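PDB 6AE2: Csm3 from Thermoplasma volcanium, which belongs to the type III-A CRISPR-Cas effector (Csm) complex and probably binds RNA and acts as an endonuclease in antiviral defence. Local coordinates for residues Y32-E37 with G178-S183. Residues are numbered along the deposited sequence; the frame is centred on the assembly and turned at random.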
loop_
_atom_site.group_PDB
_atom_site.type_symbol
_atom_site.label_atom_id
_atom_site.label_comp_id
_atom_site.label_asym_id
_atom_site.label_seq_id
_atom_site.Cartn_x
_atom_site.Cartn_y
_atom_site.Cartn_z
ATOM N N TYR A 32 -0.938 22.988 4.825
ATOM C CA TYR A 32 -1.363 22.005 3.836
ATOM C C TYR A 32 -2.509 21.197 4.426
ATOM O O TYR A 32 -2.362 20.601 5.499
ATOM C CB TYR A 32 -0.216 21.067 3.445
ATOM C CG TYR A 32 0.887 21.682 2.611
ATOM C CD1 TYR A 32 0.717 21.902 1.249
ATOM C CD2 TYR A 32 2.113 22.009 3.178
ATOM C CE1 TYR A 32 1.730 22.453 0.479
ATOM C CE2 TYR A 32 3.131 22.557 2.418
ATOM C CZ TYR A 32 2.934 22.779 1.070
ATOM O OH TYR A 32 3.947 23.326 0.313
ATOM N N ASN A 33 -3.645 21.172 3.732
ATOM C CA ASN A 33 -4.761 20.309 4.117
ATOM C C ASN A 33 -4.564 18.975 3.411
ATOM O O ASN A 33 -5.050 18.751 2.302
ATOM C CB ASN A 33 -6.098 20.953 3.773
ATOM C CG ASN A 33 -6.479 22.052 4.744
ATOM O OD1 ASN A 33 -6.474 21.852 5.960
ATOM N ND2 ASN A 33 -6.814 23.222 4.213
ATOM N N MET A 34 -3.836 18.077 4.071
ATOM C CA MET A 34 -3.410 16.825 3.463
ATOM C C MET A 34 -4.515 15.776 3.523
ATOM O O MET A 34 -5.264 15.693 4.503
ATOM C CB MET A 34 -2.153 16.313 4.171
ATOM C CG MET A 34 -1.855 14.837 3.978
ATOM S SD MET A 34 -0.453 14.299 4.978
ATOM C CE MET A 34 -1.009 14.752 6.620
ATOM N N GLU A 35 -4.620 14.982 2.460
ATOM C CA GLU A 35 -5.527 13.844 2.404
ATOM C C GLU A 35 -4.722 12.573 2.170
ATOM O O GLU A 35 -3.794 12.557 1.354
ATOM C CB GLU A 35 -6.577 14.008 1.300
ATOM C CG GLU A 35 -7.404 12.753 1.044
ATOM C CD GLU A 35 -8.513 12.970 0.032
ATOM O OE1 GLU A 35 -9.330 13.893 0.234
ATOM O OE2 GLU A 35 -8.572 12.214 -0.963
ATOM N N ILE A 36 -5.080 11.513 2.891
ATOM C CA ILE A 36 -4.402 10.223 2.817
ATOM C C ILE A 36 -5.436 9.178 2.429
ATOM O O ILE A 36 -6.358 8.891 3.205
ATOM C CB ILE A 36 -3.730 9.854 4.145
ATOM C CG1 ILE A 36 -2.642 10.867 4.497
ATOM C CG2 ILE A 36 -3.167 8.444 4.087
ATOM C CD1 ILE A 36 -1.967 10.579 5.809
ATOM N N GLU A 37 -5.288 8.601 1.241
ATOM C CA GLU A 37 -6.186 7.552 0.776
ATOM C C GLU A 37 -5.501 6.197 0.890
ATOM O O GLU A 37 -4.357 6.032 0.450
ATOM C CB GLU A 37 -6.632 7.793 -0.667
ATOM C CG GLU A 37 -7.730 6.837 -1.113
ATOM C CD GLU A 37 -8.150 7.043 -2.554
ATOM O OE1 GLU A 37 -9.255 6.585 -2.920
ATOM O OE2 GLU A 37 -7.378 7.656 -3.320
ATOM N N GLY A 178 -5.792 15.528 7.415
ATOM C CA GLY A 178 -4.882 16.051 8.415
ATOM C C GLY A 178 -4.137 17.256 7.885
ATOM O O GLY A 178 -4.006 17.453 6.672
ATOM N N LYS A 179 -3.648 18.066 8.815
ATOM C CA LYS A 179 -2.919 19.281 8.486
ATOM C C LYS A 179 -1.417 19.043 8.559
ATOM O O LYS A 179 -0.929 18.267 9.384
ATOM C CB LYS A 179 -3.298 20.421 9.437
ATOM C CG LYS A 179 -4.051 21.577 8.788
ATOM C CD LYS A 179 -4.459 22.614 9.829
ATOM C CE LYS A 179 -5.412 23.653 9.255
ATOM N NZ LYS A 179 -6.781 23.104 9.045
ATOM N N ILE A 180 -0.686 19.721 7.678
ATOM C CA ILE A 180 0.764 19.831 7.765
ATOM C C ILE A 180 1.109 21.310 7.852
ATOM O O ILE A 180 0.674 22.104 7.009
ATOM C CB ILE A 180 1.473 19.178 6.565
ATOM C CG1 ILE A 180 1.297 17.660 6.583
ATOM C CG2 ILE A 180 2.954 19.544 6.557
ATOM C CD1 ILE A 180 2.016 16.962 5.446
ATOM N N ILE A 181 1.883 21.679 8.868
ATOM C CA ILE A 181 2.255 23.067 9.111
ATOM C C ILE A 181 3.758 23.201 8.930
ATOM O O ILE A 181 4.542 22.548 9.629
ATOM C CB ILE A 181 1.822 23.539 10.506
ATOM C CG1 ILE A 181 0.318 23.332 10.693
ATOM C CG2 ILE A 181 2.181 25.004 10.694
ATOM C CD1 ILE A 181 -0.102 23.171 12.127
ATOM N N LEU A 182 4.153 24.052 7.991
ATOM C CA LEU A 182 5.546 24.345 7.695
ATOM C C LEU A 182 5.827 25.782 8.111
ATOM O O LEU A 182 5.194 26.709 7.595
ATOM C CB LEU A 182 5.829 24.152 6.207
ATOM C CG LEU A 182 6.783 23.043 5.774
ATOM C CD1 LEU A 182 6.813 22.967 4.260
ATOM C CD2 LEU A 182 8.172 23.298 6.323
ATOM N N SER A 183 6.760 25.967 9.039
ATOM C CA SER A 183 7.138 27.295 9.507
ATOM C C SER A 183 8.367 27.773 8.745
ATOM O O SER A 183 9.361 27.047 8.641
ATOM C CB SER A 183 7.409 27.288 11.010
ATOM O OG SER A 183 6.241 26.917 11.721
#
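The Tyr32 ring meets Leu182 at its edge, where CE2 lies 4.1 Å from CD1 of Leu182; the backbone oxygen of Ile180 also sits near the ring plane. With CG anti to its own carbonyl carbon (chi1 -71°), the ring stands up from the sheet, and Pro227 and Ile194 of helix 190-205 pack against the same side chain. The other flat group, the Asn33 amide, emerges on the opposite face beside Lys179, both side chains running the same way; its OD1 accepts a weak bond from Lys179 NZ at 3.3 Å, where Asn33 is exposed and Lys179 partly so. Strands 26-38 and 175-185 are antiparallel neighbours inside the sheet of this RAMP-superfamily protein, with 220-230 beyond the first and 125-132 beyond the second, and their pairing illustrates how residues distant in sequence build one sheet core. Tyr32 and Ile180 form a hydrogen-bonded pair through two reciprocal bonds, Tyr32 N to Ile180 O and Ile180 N to Tyr32 O, both 2.9 Å. Met34 and Gly178 form the next such pair, with Asn33 and Lys179 as the non-hydrogen-bonded pair between them. Lys179 CA adds a CA-H...O contact to Tyr32 O. On the face that carries Tyr32, Met34 crosses Ile180: the bend at chi3 (57°) sets CE 3.7 Å from Ile180 CG1, while SD lies 3.7 Å from CD1 of that isoleucine, and Leu224 packs on both side chains.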